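Long-range contact in rhizavidin (Rhizobium etli, PDB 3EW1), which binds biotin with high affinity as a dimer of the avidin family: residues E97-N103 / E115-F121. Numbering follows the deposited sequence.
Sequences EIVTSWN and EQGQDTF
Two extended, antiparallel neighbours, 97-103 and 115-121, pair Ile-98 with Phe-121 through Asn-103 with Gln-116; their axes approach to 4.5 Å, with N-to-C directions 157° apart. Ile-98/Phe-121, Thr-100/Asp-119 and Trp-102/Gly-117 are the hydrogen-bonded pairs (Ile-98 N to Phe-121 O 2.8 Å, Asp-119 N to Thr-100 O 3.1 Å), and the side chains of Ile-98, Thr-100, Trp-102, Asp-119 and Phe-121 lie on the inner face. Trp-102, chi1 p and chi2 -102°, lays its indole across the partner strand. Gly-117 fits because a CB would clash with Trp-102 CZ2; instead Gly-117 CA makes a CH-pi contact, 3.7 Å from the centroid of the Trp-102 six-membered ring. Trp-102 NE1 gives a weak hydrogen bond to Asp-119 OD1, 3.1 Å. Asp-119 (chi1 m) also accepts from Gln-22 and Trp-85. Thr-100 in p turns OG1 to Asp-119 O, 2.7 Å, satisfying its hydroxyl within the barrel. Phe-121 (m) packs against Ile-98 (m), CB to CB 4.2 Å. On the opposite face, Gln-116 NE2 donates to Asn-103 OD1 at 3.2 Å, beside the second subunit. This is the C-terminal hairpin of the avidin beta-barrel, contributing Asp-119 to the biotin site.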
ATOM      1  N   GLU B  97      14.598 -11.138   4.731  1.00 21.51           N
ATOM      2  CA  GLU B  97      13.722 -10.420   5.679  1.00 22.45           C
ATOM      3  C   GLU B  97      13.241  -9.146   5.003  1.00 20.95           C
ATOM      4  O   GLU B  97      13.891  -8.635   4.073  1.00 20.87           O
ATOM      5  CB  GLU B  97      14.416 -10.109   7.026  1.00 22.94           C
ATOM      6  CG  GLU B  97      15.645  -9.203   6.921  1.00 25.29           C
ATOM      7  CD  GLU B  97      16.350  -8.908   8.273  1.00 28.11           C
ATOM      8  OE1 GLU B  97      17.328  -8.109   8.244  1.00 32.28           O
ATOM      9  OE2 GLU B  97      15.951  -9.463   9.342  1.00 33.23           O
ATOM     10  N   ILE B  98      12.078  -8.656   5.428  1.00 20.18           N
ATOM     11  CA  ILE B  98      11.623  -7.367   4.926  1.00 18.79           C
ATOM     12  C   ILE B  98      11.598  -6.406   6.087  1.00 18.60           C
ATOM     13  O   ILE B  98      10.924  -6.661   7.075  1.00 20.44           O
ATOM     14  CB  ILE B  98      10.214  -7.487   4.304  1.00 18.33           C
ATOM     15  CG1 ILE B  98      10.211  -8.558   3.199  1.00 19.41           C
ATOM     16  CG2 ILE B  98       9.730  -6.143   3.726  1.00 20.35           C
ATOM     17  CD1 ILE B  98       8.808  -8.932   2.624  1.00 17.26           C
ATOM     18  N   VAL B  99      12.358  -5.327   5.982  1.00 19.35           N
ATOM     19  CA  VAL B  99      12.471  -4.324   7.028  1.00 20.51           C
ATOM     20  C   VAL B  99      11.551  -3.174   6.652  1.00 20.12           C
ATOM     21  O   VAL B  99      11.659  -2.606   5.546  1.00 21.01           O
ATOM     22  CB  VAL B  99      13.929  -3.799   7.165  1.00 20.69           C
ATOM     23  CG1 VAL B  99      13.999  -2.672   8.206  1.00 22.08           C
ATOM     24  CG2 VAL B  99      14.892  -4.929   7.567  1.00 21.94           C
ATOM     25  N   THR B 100      10.629  -2.848   7.559  1.00 20.48           N
ATOM     26  CA  THR B 100       9.577  -1.861   7.255  1.00 19.32           C
ATOM     27  C   THR B 100       9.339  -0.823   8.356  1.00 20.30           C
ATOM     28  O   THR B 100       9.612  -1.082   9.534  1.00 22.19           O
ATOM     29  CB  THR B 100       8.190  -2.538   7.016  1.00 20.10           C
ATOM     30  OG1 THR B 100       7.652  -3.024   8.241  1.00 22.20           O
ATOM     31  CG2 THR B 100       8.207  -3.628   5.966  1.00 20.18           C
ATOM     32  N   SER B 101       8.812   0.341   7.957  1.00 18.66           N
ATOM     33  CA  SER B 101       8.123   1.318   8.859  1.00 19.30           C
ATOM     34  C   SER B 101       6.696   1.263   8.500  1.00 19.22           C
ATOM     35  O   SER B 101       6.384   1.059   7.328  1.00 19.95           O
ATOM     36  CB  SER B 101       8.614   2.735   8.585  1.00 18.58           C
ATOM     37  OG  SER B 101       9.999   2.810   8.971  1.00 23.14           O
ATOM     38  N   TRP B 102       5.832   1.464   9.501  1.00 18.59           N
ATOM     39  CA  TRP B 102       4.378   1.487   9.259  1.00 18.99           C
ATOM     40  C   TRP B 102       3.746   2.677   9.919  1.00 18.04           C
ATOM     41  O   TRP B 102       4.251   3.246  10.904  1.00 18.98           O
ATOM     42  CB  TRP B 102       3.701   0.182   9.690  1.00 21.31           C
ATOM     43  CG  TRP B 102       3.932  -0.296  11.124  1.00 21.17           C
ATOM     44  CD1 TRP B 102       4.794  -1.288  11.552  1.00 23.42           C
ATOM     45  CD2 TRP B 102       3.242   0.166  12.308  1.00 23.15           C
ATOM     46  NE1 TRP B 102       4.697  -1.438  12.919  1.00 23.39           N
ATOM     47  CE2 TRP B 102       3.757  -0.564  13.407  1.00 24.59           C
ATOM     48  CE3 TRP B 102       2.277   1.145  12.546  1.00 21.90           C
ATOM     49  CZ2 TRP B 102       3.328  -0.351  14.720  1.00 24.69           C
ATOM     50  CZ3 TRP B 102       1.840   1.356  13.863  1.00 23.20           C
ATOM     51  CH2 TRP B 102       2.364   0.615  14.928  1.00 23.51           C
ATOM     52  N   ASN B 103       2.616   3.060   9.311  1.00 18.31           N
ATOM     53  CA  ASN B 103       1.666   4.003   9.868  1.00 18.66           C
ATOM     54  C   ASN B 103       0.332   3.294  10.044  1.00 18.23           C
ATOM     55  O   ASN B 103      -0.050   2.490   9.218  1.00 19.84           O
ATOM     56  CB  ASN B 103       1.508   5.213   8.943  1.00 17.83           C
ATOM     57  CG  ASN B 103       2.729   6.131   8.986  1.00 18.71           C
ATOM     58  OD1 ASN B 103       3.212   6.490  10.084  1.00 22.91           O
ATOM     59  ND2 ASN B 103       3.190   6.576   7.819  1.00 18.72           N
ATOM     60  N   GLU B 115      -0.664   6.449  14.209  1.00 28.22           N
ATOM     61  CA  GLU B 115       0.374   5.874  15.069  1.00 28.04           C
ATOM     62  C   GLU B 115       1.518   5.340  14.154  1.00 27.01           C
ATOM     63  O   GLU B 115       1.270   4.947  13.035  1.00 25.63           O
ATOM     64  CB  GLU B 115      -0.239   4.753  15.907  1.00 28.95           C
ATOM     65  CG  GLU B 115       0.717   3.870  16.660  1.00 34.15           C
ATOM     66  CD  GLU B 115       0.962   4.331  18.085  1.00 40.50           C
ATOM     67  OE1 GLU B 115       1.101   5.555  18.317  1.00 42.65           O
ATOM     68  OE2 GLU B 115       1.026   3.453  18.977  1.00 44.08           O
ATOM     69  N   GLN B 116       2.760   5.344  14.627  1.00 26.65           N
ATOM     70  CA  GLN B 116       3.898   4.897  13.811  1.00 27.39           C
ATOM     71  C   GLN B 116       4.664   3.808  14.493  1.00 26.36           C
ATOM     72  O   GLN B 116       4.695   3.745  15.720  1.00 27.38           O
ATOM     73  CB  GLN B 116       4.864   6.045  13.574  1.00 27.97           C
ATOM     74  CG  GLN B 116       4.210   7.300  13.019  1.00 33.08           C
ATOM     75  CD  GLN B 116       5.234   8.298  12.549  1.00 37.93           C
ATOM     76  OE1 GLN B 116       6.207   8.572  13.251  1.00 41.33           O
ATOM     77  NE2 GLN B 116       5.042   8.832  11.350  1.00 39.20           N
ATOM     78  N   GLY B 117       5.307   2.964  13.690  1.00 25.68           N
ATOM     79  CA  GLY B 117       6.117   1.867  14.228  1.00 25.34           C
ATOM     80  C   GLY B 117       7.016   1.215  13.198  1.00 24.73           C
ATOM     81  O   GLY B 117       7.147   1.686  12.082  1.00 23.85           O
ATOM     82  N   GLN B 118       7.634   0.116  13.598  1.00 25.25           N
ATOM     83  CA  GLN B 118       8.486  -0.647  12.716  1.00 25.33           C
ATOM     84  C   GLN B 118       8.193  -2.120  12.860  1.00 24.62           C
ATOM     85  O   GLN B 118       7.983  -2.610  13.979  1.00 25.49           O
ATOM     86  CB  GLN B 118       9.951  -0.431  13.076  1.00 27.08           C
ATOM     87  CG  GLN B 118      10.519   0.921  12.725  1.00 32.38           C
ATOM     88  CD  GLN B 118      11.343   1.456  13.877  1.00 39.78           C
ATOM     89  OE1 GLN B 118      12.577   1.362  13.889  1.00 43.34           O
ATOM     90  NE2 GLN B 118      10.654   1.980  14.890  1.00 42.17           N
ATOM     91  N   ASP B 119       8.227  -2.838  11.738  1.00 23.03           N
ATOM     92  CA  ASP B 119       8.082  -4.296  11.733  1.00 21.85           C
ATOM     93  C   ASP B 119       9.168  -4.846  10.831  1.00 22.05           C
ATOM     94  O   ASP B 119       9.445  -4.266   9.789  1.00 20.67           O
ATOM     95  CB  ASP B 119       6.767  -4.740  11.090  1.00 21.57           C
ATOM     96  CG  ASP B 119       5.589  -4.665  12.004  1.00 22.71           C
ATOM     97  OD1 ASP B 119       5.717  -4.365  13.204  1.00 24.86           O
ATOM     98  OD2 ASP B 119       4.477  -4.905  11.491  1.00 21.36           O
ATOM     99  N   THR B 120       9.739  -5.987  11.219  1.00 20.97           N
ATOM    100  CA  THR B 120      10.631  -6.745  10.352  1.00 22.14           C
ATOM    101  C   THR B 120      10.074  -8.148  10.201  1.00 21.40           C
ATOM    102  O   THR B 120       9.871  -8.844  11.205  1.00 22.42           O
ATOM    103  CB  THR B 120      12.072  -6.800  10.940  1.00 22.56           C
ATOM    104  OG1 THR B 120      12.590  -5.474  10.964  1.00 24.83           O
ATOM    105  CG2 THR B 120      13.019  -7.709  10.088  1.00 23.31           C
ATOM    106  N   PHE B 121       9.877  -8.560   8.946  1.00 18.94           N
ATOM    107  CA  PHE B 121       9.286  -9.837   8.585  1.00 19.25           C
ATOM    108  C   PHE B 121      10.373 -10.817   8.165  1.00 20.25           C
ATOM    109  O   PHE B 121      11.151 -10.474   7.297  1.00 21.67           O
ATOM    110  CB  PHE B 121       8.314  -9.623   7.396  1.00 20.29           C
ATOM    111  CG  PHE B 121       7.090  -8.828   7.748  1.00 19.58           C
ATOM    112  CD1 PHE B 121       7.097  -7.419   7.701  1.00 15.94           C
ATOM    113  CD2 PHE B 121       5.959  -9.461   8.190  1.00 17.10           C
ATOM    114  CE1 PHE B 121       5.939  -6.660   8.031  1.00 17.60           C
ATOM    115  CE2 PHE B 121       4.789  -8.690   8.513  1.00 16.17           C
ATOM    116  CZ  PHE B 121       4.836  -7.312   8.462  1.00 18.13           C
TER
HETATM  117  O   HOH W   1      11.577  -2.652  10.904  1.00 32.10           O
HETATM  118  O   HOH W   2       5.821  -2.796  15.728  1.00 43.07           O